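Local coordinates for protein putative L-alanine-DL-glutamate epimerase (Burkholderia xenovorans, PDB 3GO2) that probably acts as a magnesium-dependent racemase or epimerase of the mandelate racemase/muconate lactonizing enzyme family, at residues A[35-41]-A[320-325]; A[68-73]-A[88-92]; A[269-273]-A[294-298]; A[354-358]-A[377-383]. The contacts are given in a common frame with arbitrary orientation. Residues are numbered along the deposited sequence.

Overall arrangement
Contacts 1, 2 and 3 are buried, while contact 4 is only partly so. The centres of contacts 1 and 3 lie about 8 and 9 Å from the centre of the chain; that of contact 2 is about 20 Å from it, yet still buried. Contact 1 joins the N-terminal domain to the barrel and touches the other three: Ser-35 reaches Ala-90 of contact 2, Phe-41 reaches Glu-269 of contact 3, and Leu-324 packs on Phe-356 and Pro-379 of contact 4. Contact 2 is apolar helix packing; contact 1 buries a carboxylate on backbone NH groups; contact 3 fixes a magnesium-binding loop through an asparagine; contact 4 is a backbone bridge edged by threonines and water.

Contact 1: residues A[35-41]-A[320-325]; sequences SEFDEGF and FYGHLC
Glu-36 lays its fully extended side chain (chi1 and chi2 both t) over the start of helix 323-335. Glu-36 OE2 accepts from Gly-322 N at 2.9 Å and Glu-36 OE1 from Cys-325 N at 3.2 Å; the Glu-36 CA lies 5.9 Å from that of Cys-325, and Asp-38 CA 7.8 Å from Tyr-321 CA. Gly-322 holds the N-cap position at phi/psi -86/-177, and a beta carbon there would lie only 2.8 Å from Glu-36 OE2, so glycine suits the spot. Residues 35-37 end a strand, with Ser-35 and Phe-37 facing away from the helix. Leu-324 (chi1 t, chi2 p) sets its CD2 3.5 Å from Ser-35 C. Asp-38 (chi1 t) places CB 3.5 Å from CE1 of Tyr-321 (chi1 m), while Asp-38 OD2 accepts from Phe-41 N at 2.8 Å, an Asx motif turning the loop toward Phe-320. Phe-320 (chi1 p) directs its edge at the face of Phe-41 (chi1 t), a T-shaped pair with centroids 5.3 Å apart and planes at 76°. Phe-41 also packs on Glu-269 and on Pro-78 of a neighbouring subunit. Such an interface between capping domain and barrel is characteristic of the enolase superfamily. Both oxygens of a buried carboxylate are thus satisfied by backbone NH groups at a helix start, joining the domains by directed polar bonds besides packed rings.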
loop_
_atom_site.group_PDB
_atom_site.type_symbol
_atom_site.label_atom_id
_atom_site.label_comp_id
_atom_site.label_asym_id
_atom_site.label_seq_id
_atom_site.Cartn_x
_atom_site.Cartn_y
_atom_site.Cartn_z
ATOM N N SER A 35 7.292 -36.068 -25.592
ATOM C CA SER A 35 6.439 -34.889 -25.401
ATOM C C SER A 35 6.158 -34.240 -26.736
ATOM O O SER A 35 6.760 -34.583 -27.760
ATOM C CB SER A 35 7.122 -33.881 -24.461
ATOM O OG SER A 35 8.255 -33.300 -25.090
ATOM N N GLU A 36 5.229 -33.299 -26.724
ATOM C CA GLU A 36 4.920 -32.495 -27.901
ATOM C C GLU A 36 5.166 -31.050 -27.496
ATOM O O GLU A 36 4.932 -30.701 -26.354
ATOM C CB GLU A 36 3.503 -32.743 -28.405
ATOM C CG GLU A 36 3.137 -31.901 -29.633
ATOM C CD GLU A 36 1.733 -32.166 -30.153
ATOM O OE1 GLU A 36 1.126 -33.157 -29.742
ATOM O OE2 GLU A 36 1.248 -31.359 -30.993
ATOM N N PHE A 37 5.737 -30.257 -28.392
ATOM C CA PHE A 37 5.932 -28.814 -28.176
ATOM C C PHE A 37 5.595 -28.040 -29.461
ATOM O O PHE A 37 5.269 -28.626 -30.480
ATOM C CB PHE A 37 7.347 -28.510 -27.655
ATOM C CG PHE A 37 8.465 -28.762 -28.634
ATOM C CD1 PHE A 37 9.010 -27.722 -29.400
ATOM C CD2 PHE A 37 8.988 -30.022 -28.782
ATOM C CE1 PHE A 37 10.084 -27.953 -30.263
ATOM C CE2 PHE A 37 10.033 -30.263 -29.668
ATOM C CZ PHE A 37 10.567 -29.229 -30.424
ATOM N N ASP A 38 5.658 -26.715 -29.400
ATOM C CA ASP A 38 5.197 -25.855 -30.463
ATOM C C ASP A 38 6.158 -24.698 -30.674
ATOM O O ASP A 38 6.720 -24.165 -29.703
ATOM C CB ASP A 38 3.806 -25.345 -30.086
ATOM C CG ASP A 38 3.292 -24.294 -31.021
ATOM O OD1 ASP A 38 2.696 -24.686 -32.051
ATOM O OD2 ASP A 38 3.468 -23.087 -30.708
ATOM N N GLU A 39 6.338 -24.314 -31.931
ATOM C CA GLU A 39 7.073 -23.088 -32.272
ATOM C C GLU A 39 6.187 -22.053 -32.965
ATOM O O GLU A 39 6.549 -20.868 -33.036
ATOM C CB GLU A 39 8.249 -23.392 -33.174
ATOM C CG GLU A 39 9.352 -24.165 -32.480
ATOM C CD GLU A 39 10.581 -24.344 -33.307
ATOM O OE1 GLU A 39 10.582 -23.924 -34.476
ATOM O OE2 GLU A 39 11.555 -24.915 -32.780
ATOM N N GLY A 40 5.043 -22.493 -33.473
ATOM C CA GLY A 40 4.109 -21.600 -34.187
ATOM C C GLY A 40 3.483 -20.450 -33.423
ATOM O O GLY A 40 3.260 -19.381 -34.006
ATOM N N PHE A 41 3.197 -20.650 -32.140
ATOM C CA PHE A 41 2.554 -19.625 -31.311
ATOM C C PHE A 41 3.606 -18.670 -30.761
ATOM O O PHE A 41 3.802 -18.554 -29.551
ATOM C CB PHE A 41 1.740 -20.262 -30.195
ATOM C CG PHE A 41 0.697 -19.343 -29.580
ATOM C CD1 PHE A 41 -0.258 -18.726 -30.375
ATOM C CD2 PHE A 41 0.634 -19.156 -28.204
ATOM C CE1 PHE A 41 -1.220 -17.892 -29.825
ATOM C CE2 PHE A 41 -0.338 -18.332 -27.642
ATOM C CZ PHE A 41 -1.266 -17.697 -28.470
ATOM N N PHE A 320 -4.216 -26.722 -27.530
ATOM C CA PHE A 320 -4.690 -26.449 -28.889
ATOM C C PHE A 320 -3.725 -26.983 -29.959
ATOM O O PHE A 320 -3.580 -26.425 -31.049
ATOM C CB PHE A 320 -5.022 -24.955 -29.055
ATOM C CG PHE A 320 -3.835 -24.058 -29.211
ATOM C CD1 PHE A 320 -3.602 -23.397 -30.427
ATOM C CD2 PHE A 320 -2.941 -23.862 -28.170
ATOM C CE1 PHE A 320 -2.498 -22.555 -30.566
ATOM C CE2 PHE A 320 -1.841 -23.032 -28.328
ATOM C CZ PHE A 320 -1.618 -22.398 -29.512
ATOM N N TYR A 321 -3.096 -28.105 -29.637
ATOM C CA TYR A 321 -2.067 -28.688 -30.467
ATOM C C TYR A 321 -2.535 -30.095 -30.876
ATOM O O TYR A 321 -3.731 -30.319 -31.113
ATOM C CB TYR A 321 -0.775 -28.752 -29.654
ATOM C CG TYR A 321 -0.418 -27.503 -28.839
ATOM C CD1 TYR A 321 0.259 -26.443 -29.438
ATOM C CD2 TYR A 321 -0.713 -27.422 -27.456
ATOM C CE1 TYR A 321 0.644 -25.282 -28.686
ATOM C CE2 TYR A 321 -0.361 -26.267 -26.681
ATOM C CZ TYR A 321 0.330 -25.208 -27.316
ATOM O OH TYR A 321 0.724 -24.073 -26.606
ATOM N N GLY A 322 -1.614 -31.054 -30.933
ATOM C CA GLY A 322 -1.950 -32.409 -31.354
ATOM C C GLY A 322 -2.447 -33.300 -30.231
ATOM O O GLY A 322 -2.576 -32.878 -29.072
ATOM N N HIS A 323 -2.715 -34.562 -30.566
ATOM C CA HIS A 323 -3.259 -35.494 -29.565
ATOM C C HIS A 323 -2.343 -35.697 -28.384
ATOM O O HIS A 323 -2.816 -35.908 -27.283
ATOM C CB HIS A 323 -3.555 -36.881 -30.158
ATOM C CG HIS A 323 -4.766 -36.932 -31.030
ATOM N ND1 HIS A 323 -5.777 -35.995 -30.982
ATOM C CD2 HIS A 323 -5.133 -37.837 -31.974
ATOM C CE1 HIS A 323 -6.718 -36.327 -31.845
ATOM N NE2 HIS A 323 -6.351 -37.439 -32.462
ATOM N N LEU A 324 -1.029 -35.702 -28.586
ATOM C CA LEU A 324 -0.137 -35.909 -27.441
ATOM C C LEU A 324 -0.262 -34.760 -26.426
ATOM O O LEU A 324 -0.295 -35.005 -25.215
ATOM C CB LEU A 324 1.302 -36.141 -27.874
ATOM C CG LEU A 324 2.334 -36.304 -26.761
ATOM C CD1 LEU A 324 1.905 -37.357 -25.740
ATOM C CD2 LEU A 324 3.701 -36.665 -27.339
ATOM N N CYS A 325 -0.359 -33.529 -26.901
ATOM C CA CYS A 325 -0.610 -32.406 -25.984
ATOM C C CYS A 325 -1.907 -32.597 -25.217
ATOM O O CYS A 325 -1.973 -32.278 -24.028
ATOM C CB CYS A 325 -0.633 -31.077 -26.710
ATOM S SG CYS A 325 1.012 -30.554 -27.261
#

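Contact 2: residues A[68-73]-A[88-92]; sequences FFAEAY and IGAIE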
loop_
_atom_site.group_PDB
_atom_site.type_symbol
_atom_site.label_atom_id
_atom_site.label_comp_id
_atom_site.label_asym_id
_atom_site.label_seq_id
_atom_site.Cartn_x
_atom_site.Cartn_y
_atom_site.Cartn_z
ATOM N N PHE A 68 17.250 -32.275 -13.282
ATOM C CA PHE A 68 17.428 -31.698 -14.633
ATOM C C PHE A 68 16.859 -30.266 -14.675
ATOM O O PHE A 68 17.483 -29.350 -15.207
ATOM C CB PHE A 68 16.788 -32.546 -15.738
ATOM C CG PHE A 68 16.555 -31.768 -17.020
ATOM C CD1 PHE A 68 17.600 -31.478 -17.859
ATOM C CD2 PHE A 68 15.314 -31.231 -17.293
ATOM C CE1 PHE A 68 17.414 -30.715 -19.008
ATOM C CE2 PHE A 68 15.105 -30.454 -18.451
ATOM C CZ PHE A 68 16.170 -30.199 -19.298
ATOM N N PHE A 69 15.659 -30.091 -14.145
ATOM C CA PHE A 69 15.044 -28.777 -14.180
ATOM C C PHE A 69 15.919 -27.758 -13.451
ATOM O O PHE A 69 16.170 -26.651 -13.952
ATOM C CB PHE A 69 13.633 -28.795 -13.580
ATOM C CG PHE A 69 12.995 -27.443 -13.610
ATOM C CD1 PHE A 69 12.370 -26.980 -14.759
ATOM C CD2 PHE A 69 13.065 -26.621 -12.515
ATOM C CE1 PHE A 69 11.828 -25.701 -14.785
ATOM C CE2 PHE A 69 12.561 -25.338 -12.558
ATOM C CZ PHE A 69 11.927 -24.891 -13.689
ATOM N N ALA A 70 16.385 -28.123 -12.250
ATOM C CA ALA A 70 17.169 -27.224 -11.435
ATOM C C ALA A 70 18.458 -26.861 -12.149
ATOM O O ALA A 70 18.819 -25.701 -12.209
ATOM C CB ALA A 70 17.480 -27.846 -10.041
ATOM N N GLU A 71 19.092 -27.840 -12.785
ATOM C CA GLU A 71 20.354 -27.575 -13.493
ATOM C C GLU A 71 20.118 -26.705 -14.722
ATOM O O GLU A 71 20.876 -25.765 -15.006
ATOM C CB GLU A 71 21.001 -28.889 -13.903
ATOM C CG GLU A 71 22.357 -28.685 -14.598
ATOM C CD GLU A 71 23.031 -29.995 -14.995
ATOM O OE1 GLU A 71 22.348 -30.955 -15.350
ATOM O OE2 GLU A 71 24.265 -30.038 -14.977
ATOM N N ALA A 72 19.070 -27.028 -15.466
ATOM C CA ALA A 72 18.719 -26.280 -16.662
ATOM C C ALA A 72 18.393 -24.822 -16.353
ATOM O O ALA A 72 18.785 -23.949 -17.096
ATOM C CB ALA A 72 17.558 -26.948 -17.419
ATOM N N TYR A 73 17.676 -24.591 -15.264
ATOM C CA TYR A 73 17.338 -23.243 -14.843
ATOM C C TYR A 73 18.620 -22.476 -14.537
ATOM O O TYR A 73 18.766 -21.322 -14.960
ATOM C CB TYR A 73 16.441 -23.317 -13.618
ATOM C CG TYR A 73 16.005 -21.941 -13.145
ATOM C CD1 TYR A 73 15.302 -21.088 -13.979
ATOM C CD2 TYR A 73 16.303 -21.506 -11.871
ATOM C CE1 TYR A 73 14.890 -19.812 -13.539
ATOM C CE2 TYR A 73 15.916 -20.228 -11.437
ATOM C CZ TYR A 73 15.210 -19.404 -12.269
ATOM O OH TYR A 73 14.816 -18.174 -11.810
ATOM N N ILE A 88 12.842 -26.283 -21.878
ATOM C CA ILE A 88 12.974 -26.988 -20.614
ATOM C C ILE A 88 11.682 -27.785 -20.309
ATOM O O ILE A 88 11.742 -28.951 -19.907
ATOM C CB ILE A 88 13.293 -25.983 -19.487
ATOM C CG1 ILE A 88 14.704 -25.427 -19.695
ATOM C CG2 ILE A 88 13.159 -26.655 -18.118
ATOM C CD1 ILE A 88 15.063 -24.301 -18.715
ATOM N N GLY A 89 10.532 -27.151 -20.545
ATOM C CA GLY A 89 9.221 -27.789 -20.312
ATOM C C GLY A 89 9.005 -29.006 -21.172
ATOM O O GLY A 89 8.467 -30.025 -20.734
ATOM N N ALA A 90 9.412 -28.905 -22.432
ATOM C CA ALA A 90 9.274 -30.028 -23.366
ATOM C C ALA A 90 10.119 -31.227 -22.930
ATOM O O ALA A 90 9.692 -32.417 -23.011
ATOM C CB ALA A 90 9.670 -29.581 -24.770
ATOM N N ILE A 91 11.334 -30.940 -22.473
ATOM C CA ILE A 91 12.189 -32.014 -21.971
ATOM C C ILE A 91 11.598 -32.617 -20.695
ATOM O O ILE A 91 11.585 -33.826 -20.540
ATOM C CB ILE A 91 13.624 -31.559 -21.775
ATOM C CG1 ILE A 91 14.225 -31.185 -23.133
ATOM C CG2 ILE A 91 14.449 -32.648 -21.048
ATOM C CD1 ILE A 91 15.665 -30.570 -23.028
ATOM N N GLU A 92 11.107 -31.772 -19.794
ATOM C CA GLU A 92 10.444 -32.234 -18.584
ATOM C C GLU A 92 9.329 -33.197 -18.909
ATOM O O GLU A 92 9.187 -34.238 -18.273
ATOM C CB GLU A 92 9.912 -31.044 -17.771
ATOM C CG GLU A 92 9.106 -31.499 -16.548
ATOM C CD GLU A 92 8.890 -30.400 -15.555
ATOM O OE1 GLU A 92 7.743 -29.914 -15.437
ATOM O OE2 GLU A 92 9.873 -30.052 -14.886
#
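Apolar contacts dominate, and Ile-88 is at their centre. Ile-88 CG2 lies 3.5 Å from Phe-69 CD1 and 4.3 Å from Phe-68 CE2, while Ile-88 CD1 stretches (chi1 m, chi2 t) to 3.9 Å from Ala-72 CB; the branched side chain thus fills the space left between two phenyl rings and a methyl group. Phe-68 directs its CA-to-CB bond toward helix 82-103, and Ile-91 CG2 sits over one face of its ring, 3.5 Å from Phe-68 CE2, a close fit of a branched aliphatic on a flat surface. A small residue at Ala-72 leaves room for the tip of Ile-88. The helical segments 68-73 and 88-92 run nearly antiparallel, at 165°, with axes 10.6 Å apart, a separation that accommodates the bulky phenyl rings. They belong to successive helices, 65-76 and 82-103, which form a helical hairpin in the alpha-helical part of the N-terminal capping domain of the enolase superfamily. Leu-53 of helix 46-57 packs on both Ile-88 and Ile-91 and so adds a third helix to the core. Polar contribution across the pair is slight: no hydrogen bond links the segments, and the peptide groups are paired within their own helices, as in Ala-72 N to Phe-68 O at 2.8 Å. Glu-92 OE2 passes 4.0 Å from Phe-69 CD1, but its hydrogen-bond partner is Gln-300 NE2, away from this hairpin.

Contact 3: residues A[269-273]-A[294-298]; sequences ETLFG and IWNGV. With MG (magnesium ion), chain C; MG (magnesium ion), chain B.
This is a loop-to-helix contact at the magnesium-binding end of the barrel, where the loop after strand 265-267 is held by the short helix 293-296 that follows the next strand. Asn-296 (chi1 -86°, chi2 -86°) spans Phe-272: Asn-296 ND2 donates to Leu-271 O at 3.0 Å and Asn-296 OD1 accepts from Gly-273 N at 3.0 Å. An amide carrying donor and acceptor side by side matches this extended peptide, in which Leu-271 and Phe-272 have phi/psi near -102/155 and -122/124. The CA atoms of Phe-272 and Asn-296 are 6.0 Å apart. Gly-273 has positive phi (75°), as does Gly-297 (87°), which breaks the helix. Phe-272 and Trp-295, both m at chi1, hold their rings nearly parallel (11°) but slid apart, centroids 5.3 Å from each other, while Trp-295 CZ3 lies edgewise 3.6 Å from Thr-270 O. Thr-270 O binds one magnesium at 2.4 Å, with two waters, Tyr-249 and Pro-78 O of a neighbouring subunit. Glu-269 (chi1 p, chi2 t) joins Asp-219 and Glu-245 in the carboxylate triad familiar from the enolase superfamily; Glu-269 OE2 binds the other magnesium at 2.6 Å, and of two waters on that ion one donates to Glu-269 OE1 at 2.7 Å. Leu-271 packs on helix 273-282, Phe-272 and Trp-295 lean on helix 82-103, and Ile-294 faces helix 323-335.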
loop_
_atom_site.group_PDB
_atom_site.type_symbol
_atom_site.label_atom_id
_atom_site.label_comp_id
_atom_site.label_asym_id
_atom_site.label_seq_id
_atom_site.Cartn_x
_atom_site.Cartn_y
_atom_site.Cartn_z
ATOM N N GLU A 269 -2.056 -17.679 -20.005
ATOM C CA GLU A 269 -1.626 -18.824 -20.800
ATOM C C GLU A 269 -0.218 -18.703 -21.357
ATOM O O GLU A 269 0.341 -19.704 -21.820
ATOM C CB GLU A 269 -2.599 -19.100 -21.956
ATOM C CG GLU A 269 -2.454 -18.183 -23.156
ATOM C CD GLU A 269 -3.479 -18.461 -24.221
ATOM O OE1 GLU A 269 -3.268 -18.002 -25.337
ATOM O OE2 GLU A 269 -4.463 -19.155 -23.962
ATOM N N THR A 270 0.356 -17.500 -21.316
ATOM C CA THR A 270 1.665 -17.270 -21.882
ATOM C C THR A 270 2.742 -17.122 -20.816
ATOM O O THR A 270 3.867 -16.724 -21.152
ATOM C CB THR A 270 1.707 -16.077 -22.861
ATOM O OG1 THR A 270 1.660 -14.831 -22.151
ATOM C CG2 THR A 270 0.582 -16.171 -23.880
ATOM N N LEU A 271 2.402 -17.396 -19.560
ATOM C CA LEU A 271 3.304 -17.140 -18.437
ATOM C C LEU A 271 4.000 -18.416 -17.935
ATOM O O LEU A 271 3.467 -19.536 -18.056
ATOM C CB LEU A 271 2.533 -16.520 -17.284
ATOM C CG LEU A 271 1.757 -15.247 -17.548
ATOM C CD1 LEU A 271 1.088 -14.754 -16.229
ATOM C CD2 LEU A 271 2.652 -14.176 -18.164
ATOM N N PHE A 272 5.155 -18.208 -17.321
ATOM C CA PHE A 272 6.030 -19.272 -16.831
ATOM C C PHE A 272 6.315 -19.165 -15.327
ATOM O O PHE A 272 6.852 -18.167 -14.854
ATOM C CB PHE A 272 7.379 -19.246 -17.565
ATOM C CG PHE A 272 7.277 -19.482 -19.030
ATOM C CD1 PHE A 272 7.486 -20.740 -19.567
ATOM C CD2 PHE A 272 7.012 -18.433 -19.894
ATOM C CE1 PHE A 272 7.403 -20.937 -20.932
ATOM C CE2 PHE A 272 6.930 -18.633 -21.238
ATOM C CZ PHE A 272 7.126 -19.891 -21.758
ATOM N N GLY A 273 6.005 -20.239 -14.611
ATOM C CA GLY A 273 6.355 -20.409 -13.215
ATOM C C GLY A 273 5.531 -19.591 -12.260
ATOM O O GLY A 273 4.893 -18.626 -12.634
ATOM N N ILE A 294 2.295 -27.491 -21.551
ATOM C CA ILE A 294 3.160 -27.862 -22.666
ATOM C C ILE A 294 4.425 -26.971 -22.654
ATOM O O ILE A 294 5.557 -27.442 -22.817
ATOM C CB ILE A 294 2.385 -27.705 -24.001
ATOM C CG1 ILE A 294 1.108 -28.547 -24.012
ATOM C CG2 ILE A 294 3.287 -28.017 -25.190
ATOM C CD1 ILE A 294 1.275 -30.002 -23.544
ATOM N N TRP A 295 4.218 -25.681 -22.439
ATOM C CA TRP A 295 5.291 -24.723 -22.270
ATOM C C TRP A 295 6.068 -24.908 -20.942
ATOM O O TRP A 295 7.300 -24.885 -20.916
ATOM C CB TRP A 295 4.680 -23.321 -22.272
ATOM C CG TRP A 295 4.377 -22.783 -23.625
ATOM C CD1 TRP A 295 4.184 -23.490 -24.777
ATOM C CD2 TRP A 295 4.262 -21.404 -23.976
ATOM N NE1 TRP A 295 3.961 -22.628 -25.830
ATOM C CE2 TRP A 295 4.005 -21.341 -25.356
ATOM C CE3 TRP A 295 4.350 -20.211 -23.244
ATOM C CZ2 TRP A 295 3.851 -20.123 -26.033
ATOM C CZ3 TRP A 295 4.216 -19.011 -23.923
ATOM C CH2 TRP A 295 3.956 -18.981 -25.292
ATOM N N ASN A 296 5.335 -25.017 -19.830
ATOM C CA ASN A 296 5.973 -25.009 -18.490
ATOM C C ASN A 296 6.616 -26.322 -18.075
ATOM O O ASN A 296 7.543 -26.348 -17.261
ATOM C CB ASN A 296 4.954 -24.585 -17.426
ATOM C CG ASN A 296 4.861 -23.089 -17.278
ATOM O OD1 ASN A 296 5.638 -22.490 -16.530
ATOM N ND2 ASN A 296 3.878 -22.489 -17.933
ATOM N N GLY A 297 6.117 -27.422 -18.642
ATOM C CA GLY A 297 6.310 -28.742 -18.068
ATOM C C GLY A 297 5.207 -28.999 -17.068
ATOM O O GLY A 297 4.798 -28.114 -16.297
ATOM N N VAL A 298 4.700 -30.222 -17.052
ATOM C CA VAL A 298 3.637 -30.552 -16.138
ATOM C C VAL A 298 4.050 -30.510 -14.664
ATOM O O VAL A 298 3.221 -30.161 -13.817
ATOM C CB VAL A 298 3.008 -31.952 -16.534
ATOM C CG1 VAL A 298 2.136 -32.516 -15.419
ATOM C CG2 VAL A 298 2.232 -31.803 -17.846
HETATM MG MG MG C . 4.930 -14.908 -22.224
HETATM MG MG MG B . -6.095 -18.291 -25.749
HETATM O O HOH W 1 -5.102 -18.280 -27.236
HETATM O O HOH W 2 -5.781 -16.143 -24.765
HETATM O O HOH W 3 7.261 -15.208 -22.497
HETATM O O HOH W 4 5.780 -14.037 -20.014
#

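Contact 4: residues A[354-358]-A[377-383]; sequences ELFTH and TDPVEEA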
loop_
_atom_site.group_PDB
_atom_site.type_symbol
_atom_site.label_atom_id
_atom_site.label_comp_id
_atom_site.label_asym_id
_atom_site.label_seq_id
_atom_site.Cartn_x
_atom_site.Cartn_y
_atom_site.Cartn_z
ATOM N N GLU A 354 -3.458 -40.852 -37.713
ATOM C CA GLU A 354 -2.284 -41.557 -38.245
ATOM C C GLU A 354 -1.027 -41.283 -37.420
ATOM O O GLU A 354 -0.163 -42.143 -37.309
ATOM C CB GLU A 354 -2.044 -41.121 -39.718
ATOM C CG GLU A 354 -0.992 -41.906 -40.520
ATOM C CD GLU A 354 -0.571 -41.201 -41.835
ATOM O OE1 GLU A 354 -1.280 -40.277 -42.296
ATOM O OE2 GLU A 354 0.490 -41.566 -42.403
ATOM N N LEU A 355 -0.926 -40.071 -36.869
ATOM C CA LEU A 355 0.314 -39.610 -36.238
ATOM C C LEU A 355 0.525 -40.176 -34.858
ATOM O O LEU A 355 1.643 -40.116 -34.347
ATOM C CB LEU A 355 0.321 -38.079 -36.129
ATOM C CG LEU A 355 0.321 -37.324 -37.456
ATOM C CD1 LEU A 355 0.070 -35.842 -37.207
ATOM C CD2 LEU A 355 1.627 -37.543 -38.201
ATOM N N PHE A 356 -0.535 -40.701 -34.237
ATOM C CA PHE A 356 -0.458 -41.139 -32.858
ATOM C C PHE A 356 -1.053 -42.528 -32.665
ATOM O O PHE A 356 -1.976 -42.930 -33.383
ATOM C CB PHE A 356 -1.222 -40.143 -31.962
ATOM C CG PHE A 356 -0.698 -38.723 -32.049
ATOM C CD1 PHE A 356 0.432 -38.350 -31.334
ATOM C CD2 PHE A 356 -1.301 -37.782 -32.870
ATOM C CE1 PHE A 356 0.926 -37.053 -31.408
ATOM C CE2 PHE A 356 -0.823 -36.489 -32.936
ATOM C CZ PHE A 356 0.313 -36.134 -32.211
ATOM N N THR A 357 -0.556 -43.242 -31.669
ATOM C CA THR A 357 -1.040 -44.593 -31.404
ATOM C C THR A 357 -2.481 -44.607 -30.889
ATOM O O THR A 357 -3.275 -45.478 -31.273
ATOM C CB THR A 357 -0.131 -45.344 -30.434
ATOM O OG1 THR A 357 0.021 -44.580 -29.235
ATOM C CG2 THR A 357 1.257 -45.654 -31.049
ATOM N N HIS A 358 -2.825 -43.629 -30.046
ATOM C CA HIS A 358 -4.177 -43.492 -29.474
ATOM C C HIS A 358 -4.730 -42.091 -29.606
ATOM O O HIS A 358 -3.999 -41.100 -29.529
ATOM C CB HIS A 358 -4.160 -43.846 -27.978
ATOM C CG HIS A 358 -3.679 -45.231 -27.705
ATOM N ND1 HIS A 358 -4.490 -46.341 -27.870
ATOM C CD2 HIS A 358 -2.477 -45.695 -27.293
ATOM C CE1 HIS A 358 -3.797 -47.427 -27.566
ATOM N NE2 HIS A 358 -2.579 -47.066 -27.199
ATOM N N THR A 377 -0.624 -41.709 -25.186
ATOM C CA THR A 377 -0.478 -41.861 -26.638
ATOM C C THR A 377 0.979 -41.619 -27.004
ATOM O O THR A 377 1.685 -40.912 -26.291
ATOM C CB THR A 377 -1.436 -40.917 -27.381
ATOM O OG1 THR A 377 -1.567 -41.308 -28.752
ATOM C CG2 THR A 377 -0.929 -39.455 -27.337
ATOM N N ASP A 378 1.439 -42.244 -28.089
ATOM C CA ASP A 378 2.797 -42.093 -28.594
ATOM C C ASP A 378 2.729 -41.599 -30.031
ATOM O O ASP A 378 1.911 -42.074 -30.819
ATOM C CB ASP A 378 3.520 -43.440 -28.603
ATOM C CG ASP A 378 3.775 -43.980 -27.215
ATOM O OD1 ASP A 378 4.139 -43.180 -26.309
ATOM O OD2 ASP A 378 3.639 -45.220 -27.039
ATOM N N PRO A 379 3.563 -40.625 -30.386
ATOM C CA PRO A 379 3.762 -40.329 -31.800
ATOM C C PRO A 379 4.296 -41.557 -32.519
ATOM O O PRO A 379 4.992 -42.377 -31.920
ATOM C CB PRO A 379 4.803 -39.192 -31.794
ATOM C CG PRO A 379 4.719 -38.634 -30.407
ATOM C CD PRO A 379 4.401 -39.775 -29.521
ATOM N N VAL A 380 3.946 -41.672 -33.792
ATOM C CA VAL A 380 4.356 -42.802 -34.635
ATOM C C VAL A 380 5.405 -42.323 -35.636
ATOM O O VAL A 380 5.115 -41.508 -36.506
ATOM C CB VAL A 380 3.151 -43.413 -35.348
ATOM C CG1 VAL A 380 3.587 -44.605 -36.268
ATOM C CG2 VAL A 380 2.091 -43.873 -34.293
ATOM N N GLU A 381 6.638 -42.809 -35.490
ATOM C CA GLU A 381 7.740 -42.287 -36.286
ATOM C C GLU A 381 7.564 -42.406 -37.792
ATOM O O GLU A 381 7.883 -41.464 -38.512
ATOM C CB GLU A 381 9.072 -42.870 -35.809
ATOM C CG GLU A 381 9.397 -42.239 -34.485
ATOM C CD GLU A 381 10.310 -43.033 -33.638
ATOM O OE1 GLU A 381 11.485 -42.608 -33.593
ATOM O OE2 GLU A 381 9.844 -44.022 -32.987
ATOM N N GLU A 382 7.111 -43.555 -38.279
ATOM C CA GLU A 382 6.882 -43.695 -39.718
ATOM C C GLU A 382 5.849 -42.674 -40.223
ATOM O O GLU A 382 5.987 -42.111 -41.328
ATOM C CB GLU A 382 6.447 -45.123 -40.059
ATOM C CG GLU A 382 6.305 -45.358 -41.561
ATOM C CD GLU A 382 6.005 -46.787 -41.927
ATOM O OE1 GLU A 382 5.771 -47.625 -41.025
ATOM O OE2 GLU A 382 6.053 -47.067 -43.157
ATOM N N ALA A 383 4.814 -42.434 -39.419
ATOM C CA ALA A 383 3.738 -41.515 -39.820
ATOM C C ALA A 383 4.234 -40.068 -39.815
ATOM O O ALA A 383 3.891 -39.285 -40.700
ATOM C CB ALA A 383 2.529 -41.677 -38.934
HETATM O O HOH W 5 1.070 -46.005 -27.185
#
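The two segments run antiparallel and meet in a single beta bridge between Phe-356 and Pro-379, CA atoms 4.4 Å apart. It is a non-hydrogen-bonded pair, flanked by Val-380 N to Leu-355 O at 2.8 Å and Thr-357 N to Asp-378 O at 2.9 Å; proline, lacking an NH, loses nothing at such a position. Close CA-H...O contacts tighten the bridge, Pro-379 CA to Leu-355 O and Phe-356 CA to Asp-378 O, each at 3.3 Å. Two threonines extend the pairing with their hydroxyls: Asp-378 N donates to Thr-357 OG1 at 3.0 Å, and Thr-377 OG1 donates to His-358 O at 2.6 Å. Water 5 joins Thr-357 OG1 to Asp-378 OD2, 2.7 Å from each. Among apolar groups, Phe-356 CE1 rests 4.2 Å from Pro-379 CG, the CG2 atoms of Thr-357 and Val-380 are 3.8 Å apart, and Leu-355 CD2 is 4.3 Å from Ala-383 CB. Ala-383 CB also comes within 3.2 Å of Glu-354 O, so a small methyl suits the place. The bridge ties the chain just after helix 352-355 to the start of helix 381-386, near the C-terminus. Phe-356, Thr-377 and Pro-379 pack on Leu-324 of helix 323-335, Pro-379 also meets Trp-34 and Phe-22 of the N-terminal antiparallel sheet, and Asp-378 forms a salt bridge with Lys-101 of helix 82-103.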